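Local coordinates for protein ESSC (Geobacillus thermodenitrificans, PDB 5FWH) that probably serves protein export through the bacterial type VII secretion apparatus, as the N-terminal forkhead-associated region of an FtsK/SpoIIIE-type ATPase, at residues Thr56-Val59 and Arg64-Gly67; Ile24-Gln29 and Met84-Ser89; Gln3-Val6 and Tyr11-Leu14. One frame throughout, in Å; residues are numbered along the deposited sequence.

Contact 1 of 3, residues Thr56-Val59 and Arg64-Gly67; sequences TLAV and RQIG
Val-59 and Gly-67 face each other as an antiparallel hydrogen-bonded pair, their CA atoms 5.1 Å apart. The amide of Val-59 reaches Gly-67 O at 3.0 Å in a nearly straight bond. In the other direction the carbonyl does double duty: Val-59 O takes a short bond of 2.8 Å from Ile-66 N and a second, weak one from Gly-67 N at 3.4 Å. Two residues of 64-67 thus stand against one of 56-59, which is a classic beta bulge in the hairpin of strands 57-60 and 65-69. The extra residue is consistent with the strongly splayed short strand axes, which run at 118° instead of close to antiparallel. Glycine suits the second bulge position, where phi and psi are both near 180°; a CB on Gly-67 would point to the same face as the side chain of Val-59, and glycine puts no side chain of its own there. Ile-66 adds an apolar patch: its CG1 sits in the crowded position between backbone N and carbonyl carbon (chi1 58°), which sets it 3.8 Å from Val-59 CG1, the two side chains crossing obliquely. The branched, rigid valine suits a strand and also touches Ile-48 of the adjoining strand 46-50 and Leu-69 of the partner strand. Gln-65 lies at the exposed border, where a long polar chain is at home; its CA and CG lean on the same carbonyl, CG being 3.3 Å from Val-59 O, while the amide NE2 is hydrogen-bonded to Glu-68.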
# COMPACT_ATOMS: atom_id res chain seq x y z
N THR A 56 -1.76 -17.84 7.83
CA THR A 56 -0.85 -16.84 8.37
C THR A 56 0.57 -16.92 7.81
O THR A 56 0.94 -17.91 7.19
CB THR A 56 -0.85 -16.89 9.90
OG1 THR A 56 0.14 -16.00 10.41
CG2 THR A 56 -0.55 -18.27 10.41
N LEU A 57 1.37 -15.86 8.00
CA LEU A 57 2.77 -15.85 7.59
C LEU A 57 3.64 -15.93 8.80
O LEU A 57 3.43 -15.23 9.77
CB LEU A 57 3.10 -14.57 6.82
CG LEU A 57 2.82 -14.54 5.32
CD1 LEU A 57 1.55 -15.28 4.96
CD2 LEU A 57 2.77 -13.11 4.84
N ALA A 58 4.65 -16.78 8.74
CA ALA A 58 5.58 -16.87 9.85
C ALA A 58 6.70 -15.89 9.48
O ALA A 58 7.11 -15.81 8.32
CB ALA A 58 6.09 -18.26 9.99
N VAL A 59 7.09 -15.10 10.46
CA VAL A 59 8.14 -14.13 10.33
C VAL A 59 9.27 -14.63 11.22
O VAL A 59 9.13 -14.83 12.45
CB VAL A 59 7.75 -12.69 10.75
CG1 VAL A 59 8.97 -11.76 10.55
CG2 VAL A 59 6.62 -12.12 9.90
N ARG A 64 14.85 -17.83 13.47
CA ARG A 64 13.94 -17.93 14.58
C ARG A 64 12.78 -16.95 14.42
O ARG A 64 12.93 -15.82 13.89
CB ARG A 64 14.65 -17.78 15.94
CG ARG A 64 15.50 -16.54 16.16
CD ARG A 64 16.51 -16.83 17.27
NE ARG A 64 17.39 -15.68 17.44
CZ ARG A 64 18.64 -15.71 17.90
NH1 ARG A 64 19.25 -16.85 18.30
NH2 ARG A 64 19.30 -14.57 17.98
N GLN A 65 11.64 -17.43 14.90
CA GLN A 65 10.38 -16.73 14.78
C GLN A 65 10.31 -15.50 15.71
O GLN A 65 10.76 -15.52 16.86
CB GLN A 65 9.22 -17.69 15.03
CG GLN A 65 7.98 -17.31 14.23
CD GLN A 65 6.94 -18.41 14.21
OE1 GLN A 65 7.20 -19.52 13.76
NE2 GLN A 65 5.75 -18.12 14.71
N ILE A 66 9.87 -14.38 15.16
CA ILE A 66 9.68 -13.17 15.91
C ILE A 66 8.24 -12.71 15.79
O ILE A 66 7.86 -11.73 16.44
CB ILE A 66 10.67 -12.06 15.51
CG1 ILE A 66 10.55 -11.73 14.01
CG2 ILE A 66 12.10 -12.49 15.84
CD1 ILE A 66 11.21 -10.43 13.61
N GLY A 67 7.43 -13.42 15.00
CA GLY A 67 6.02 -13.08 14.86
C GLY A 67 5.28 -13.95 13.86
O GLY A 67 5.83 -14.84 13.22

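Contact 2 of 3, residues Ile24-Gln29 and Met84-Ser89; sequences IVIGNQ and MTIAWS
Ile-26 meets Met-84 and Ile-86 by sending its two branches to different partners. The longer branch points at Ile-86, and the two isoleucines approach tip to tip, with CD1 of Ile-26 4.0 Å from CD1 of Ile-86. The shorter branch serves Met-84, which is present as selenomethionine: CG2 of Ile-26 lies 4.1 Å from its SE, and here the two side chains slide past one another in opposite directions. The torsion of Ile-26 explains this division, for CG2 is anti to the backbone N while CG1 lies beside that N (chi1 -56°), so the branches diverge from CB toward two residues on the same face of strand 84-88 in the facing sheet. Met-84 and Ile-86, two residues apart on that strand, both direct their CB atoms toward Ile-26. Met-84 is straight as far as SE and then bends at its last torsion (chi3 -33°); a flexible, unbranched chain of this kind can shape itself to the branched isoleucine. No hydrogen bond joins the segments, and the nearest CA atoms, those of Ile-26 and Ile-86, are 10.1 Å apart. That is the spacing of two sheets packed face to face in a beta sandwich, as in the forkhead-associated fold, and buried apolar side chains suit its interior. Strand 23-27 runs between 34-35 and 46-50, and Ile-26 also leans on Ile-46 and Ile-48 of the latter. Across the interior, strand 84-88 is flanked by 3-8, whose Leu-4 and Val-6 touch Ile-86, and by 73-77, whose Ile-77 touches Met-84.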
# COMPACT_ATOMS: atom_id res chain seq x y z
N ILE A 24 10.21 -16.75 1.50
CA ILE A 24 10.87 -15.64 0.85
C ILE A 24 11.72 -14.92 1.83
O ILE A 24 11.53 -15.06 3.01
CB ILE A 24 9.91 -14.65 0.13
CG1 ILE A 24 9.14 -13.75 1.09
CG2 ILE A 24 8.95 -15.40 -0.80
CD1 ILE A 24 9.38 -12.29 0.81
N VAL A 25 12.66 -14.15 1.32
CA VAL A 25 13.67 -13.52 2.13
C VAL A 25 13.86 -12.07 1.67
O VAL A 25 13.93 -11.74 0.43
CB VAL A 25 15.01 -14.30 2.19
CG1 VAL A 25 15.52 -14.60 0.80
CG2 VAL A 25 16.07 -13.53 3.00
N ILE A 26 13.91 -11.23 2.69
CA ILE A 26 14.15 -9.84 2.57
C ILE A 26 15.49 -9.69 3.15
O ILE A 26 15.70 -10.01 4.34
CB ILE A 26 13.18 -8.98 3.46
CG1 ILE A 26 11.73 -9.32 3.13
CG2 ILE A 26 13.49 -7.47 3.37
CD1 ILE A 26 10.75 -8.86 4.19
N GLY A 27 16.35 -9.09 2.34
CA GLY A 27 17.73 -8.88 2.65
C GLY A 27 18.31 -7.79 1.78
O GLY A 27 17.55 -7.01 1.20
N ASN A 28 19.64 -7.72 1.71
CA ASN A 28 20.39 -6.64 0.99
C ASN A 28 21.22 -7.04 -0.26
O ASN A 28 21.98 -6.24 -0.82
CB ASN A 28 21.28 -5.89 1.99
CG ASN A 28 22.42 -6.72 2.53
OD1 ASN A 28 22.70 -7.79 2.03
ND2 ASN A 28 23.10 -6.20 3.52
N GLN A 29 21.03 -8.27 -0.70
CA GLN A 29 21.56 -8.76 -1.98
C GLN A 29 20.54 -8.62 -3.08
O GLN A 29 19.36 -8.66 -2.82
CB GLN A 29 21.87 -10.24 -1.86
CG GLN A 29 22.70 -10.66 -0.64
CD GLN A 29 23.99 -9.86 -0.45
OE1 GLN A 29 24.61 -9.38 -1.41
NE2 GLN A 29 24.40 -9.73 0.82
N MSE A 84 12.17 -1.22 10.30
CA MSE A 84 11.43 -1.64 9.08
C MSE A 84 10.05 -2.18 9.43
O MSE A 84 9.94 -2.97 10.35
CB MSE A 84 12.31 -2.68 8.33
CG MSE A 84 11.51 -3.75 7.62
SE MSE A 84 12.54 -5.12 6.55
CE MSE A 84 14.05 -4.06 5.89
N THR A 85 9.00 -1.84 8.67
CA THR A 85 7.68 -2.49 8.90
C THR A 85 7.30 -3.41 7.71
O THR A 85 7.56 -3.10 6.47
CB THR A 85 6.62 -1.39 9.19
OG1 THR A 85 7.00 -0.71 10.41
CG2 THR A 85 5.23 -1.96 9.33
N ILE A 86 6.80 -4.59 8.06
CA ILE A 86 6.20 -5.51 7.06
C ILE A 86 4.74 -5.68 7.38
O ILE A 86 4.36 -5.84 8.57
CB ILE A 86 6.78 -6.92 7.08
CG1 ILE A 86 8.30 -6.92 7.17
CG2 ILE A 86 6.27 -7.71 5.85
CD1 ILE A 86 8.99 -5.96 6.25
N ALA A 87 3.92 -5.62 6.34
CA ALA A 87 2.52 -5.72 6.54
C ALA A 87 2.04 -6.70 5.47
O ALA A 87 2.68 -6.83 4.40
CB ALA A 87 1.91 -4.38 6.34
N TRP A 88 0.96 -7.39 5.78
CA TRP A 88 0.42 -8.36 4.89
C TRP A 88 -1.03 -8.04 4.68
O TRP A 88 -1.75 -7.76 5.63
CB TRP A 88 0.64 -9.74 5.46
CG TRP A 88 0.23 -10.86 4.57
CD1 TRP A 88 0.49 -10.97 3.26
CD2 TRP A 88 -0.51 -12.03 4.94
NE1 TRP A 88 -0.03 -12.14 2.77
CE2 TRP A 88 -0.64 -12.82 3.79
CE3 TRP A 88 -1.08 -12.48 6.13
CZ2 TRP A 88 -1.31 -14.05 3.78
CZ3 TRP A 88 -1.71 -13.71 6.15
CH2 TRP A 88 -1.85 -14.48 4.98
N SER A 89 -1.44 -8.11 3.42
CA SER A 89 -2.82 -7.91 2.96
C SER A 89 -3.76 -9.06 3.24
O SER A 89 -4.98 -8.90 3.18
CB SER A 89 -2.82 -7.78 1.39
OG SER A 89 -2.63 -9.09 0.77

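Contact 3 of 3, residues Gln3-Val6 and Tyr11-Leu14; sequences QLWV and YCQL
Val-6 and Gln-13 tie strands 3-8 and 11-16 into an antiparallel beta hairpin. Their backbones exchange two hydrogen bonds: Val-6 N reaches Gln-13 O at 2.7 Å, and Gln-13 N answers to Val-6 O at 2.8 Å. Next to them, Trp-5 and Leu-14 form a non-hydrogen-bonded pair, which brings their side chains together on one face. Here the interaction is CH-pi: with CG of Leu-14 anti to its own N (chi1 -162°), the methyl CD1 hangs over the indole, 3.3 Å from the centroid of the six-membered ring of Trp-5 and only 14° off its normal. A broad flat ring suits this place, and were it exchanged for an alanine, Leu-14 CD1 would probably lose the surface it rests on and a gap would open beside Cys-12. The other leucine methyl packs on an amide, Gln-3 NE2 standing 3.6 Å from Leu-14 CD2; the polar need of that NE2 is met by a hydrogen bond to Gln-167 OE1, linking the hairpin to strand 166-170. A sulfur-aromatic contact completes the set, Cys-12 SG lying at the edge of the indole, 3.8 Å from Trp-5 CE3.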
# COMPACT_ATOMS: atom_id res chain seq x y z
N GLN A 3 -0.15 -9.63 -0.99
CA GLN A 3 0.98 -8.78 -1.10
C GLN A 3 1.54 -8.43 0.27
O GLN A 3 0.79 -8.32 1.25
CB GLN A 3 0.62 -7.55 -1.88
CG GLN A 3 0.26 -7.91 -3.33
CD GLN A 3 -0.08 -6.70 -4.20
OE1 GLN A 3 0.42 -6.58 -5.35
NE2 GLN A 3 -0.95 -5.85 -3.72
N LEU A 4 2.86 -8.32 0.31
CA LEU A 4 3.49 -7.65 1.46
C LEU A 4 4.02 -6.33 1.07
O LEU A 4 4.57 -6.10 -0.03
CB LEU A 4 4.60 -8.42 2.18
CG LEU A 4 5.64 -9.30 1.49
CD1 LEU A 4 6.67 -9.68 2.54
CD2 LEU A 4 5.00 -10.54 0.92
N TRP A 5 3.95 -5.50 2.06
CA TRP A 5 4.45 -4.17 1.99
C TRP A 5 5.64 -4.17 2.86
O TRP A 5 5.54 -4.58 4.02
CB TRP A 5 3.42 -3.27 2.55
CG TRP A 5 2.10 -3.55 1.98
CD1 TRP A 5 1.35 -4.72 2.04
CD2 TRP A 5 1.32 -2.62 1.34
NE1 TRP A 5 0.16 -4.55 1.48
CE2 TRP A 5 0.13 -3.27 0.97
CE3 TRP A 5 1.52 -1.30 0.98
CZ2 TRP A 5 -0.84 -2.65 0.26
CZ3 TRP A 5 0.56 -0.71 0.30
CH2 TRP A 5 -0.63 -1.37 -0.05
N VAL A 6 6.71 -3.67 2.32
CA VAL A 6 7.96 -3.46 3.04
C VAL A 6 8.28 -1.92 3.10
O VAL A 6 8.55 -1.28 2.12
CB VAL A 6 9.05 -4.26 2.36
CG1 VAL A 6 10.41 -4.07 3.06
CG2 VAL A 6 8.61 -5.72 2.30
N TYR A 11 10.54 4.85 1.89
CA TYR A 11 10.18 3.97 0.79
C TYR A 11 9.15 2.98 1.27
O TYR A 11 9.08 2.69 2.47
CB TYR A 11 11.39 3.21 0.28
CG TYR A 11 12.45 4.20 -0.14
CD1 TYR A 11 12.23 5.01 -1.25
CD2 TYR A 11 13.61 4.39 0.63
CE1 TYR A 11 13.17 6.00 -1.61
CE2 TYR A 11 14.54 5.33 0.28
CZ TYR A 11 14.32 6.13 -0.84
OH TYR A 11 15.24 7.05 -1.17
N CYS A 12 8.36 2.49 0.30
CA CYS A 12 7.49 1.36 0.52
C CYS A 12 7.63 0.51 -0.74
O CYS A 12 7.42 1.04 -1.85
CB CYS A 12 6.05 1.86 0.66
SG CYS A 12 4.80 0.56 0.91
N GLN A 13 8.07 -0.73 -0.59
CA GLN A 13 8.06 -1.72 -1.70
C GLN A 13 6.90 -2.65 -1.46
O GLN A 13 6.62 -3.00 -0.30
CB GLN A 13 9.26 -2.60 -1.66
CG GLN A 13 10.53 -1.89 -2.00
CD GLN A 13 11.69 -2.84 -2.24
OE1 GLN A 13 11.59 -3.86 -2.95
NE2 GLN A 13 12.84 -2.46 -1.71
N LEU A 14 6.26 -3.06 -2.55
CA LEU A 14 5.13 -3.99 -2.57
C LEU A 14 5.64 -5.24 -3.26
O LEU A 14 6.34 -5.14 -4.25
CB LEU A 14 3.96 -3.32 -3.30
CG LEU A 14 2.57 -3.86 -3.12
CD1 LEU A 14 2.08 -3.52 -1.73
CD2 LEU A 14 1.59 -3.32 -4.13

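Overall arrangement
Contacts 2 and 3 are buried, their centres about 7 Å apart, whereas contact 1 is partly exposed and farthest from the centre of the chain. Contacts 1 and 3 are both hairpins held by backbone bonds, one distorted by a bulge and the other regular, and they belong to the two different sheets of one sandwich; contact 2 closes those sheets on each other with apolar side chains and no hydrogen bond. Contact 3 lies in the same sheet as strand 84-88 of contact 2, joined to it by the probable backbone hydrogen bond of Trp-5 N to Ala-87 O. Contact 1 meets contact 2 by packing of Leu-57 on Trp-88, but does not touch contact 3.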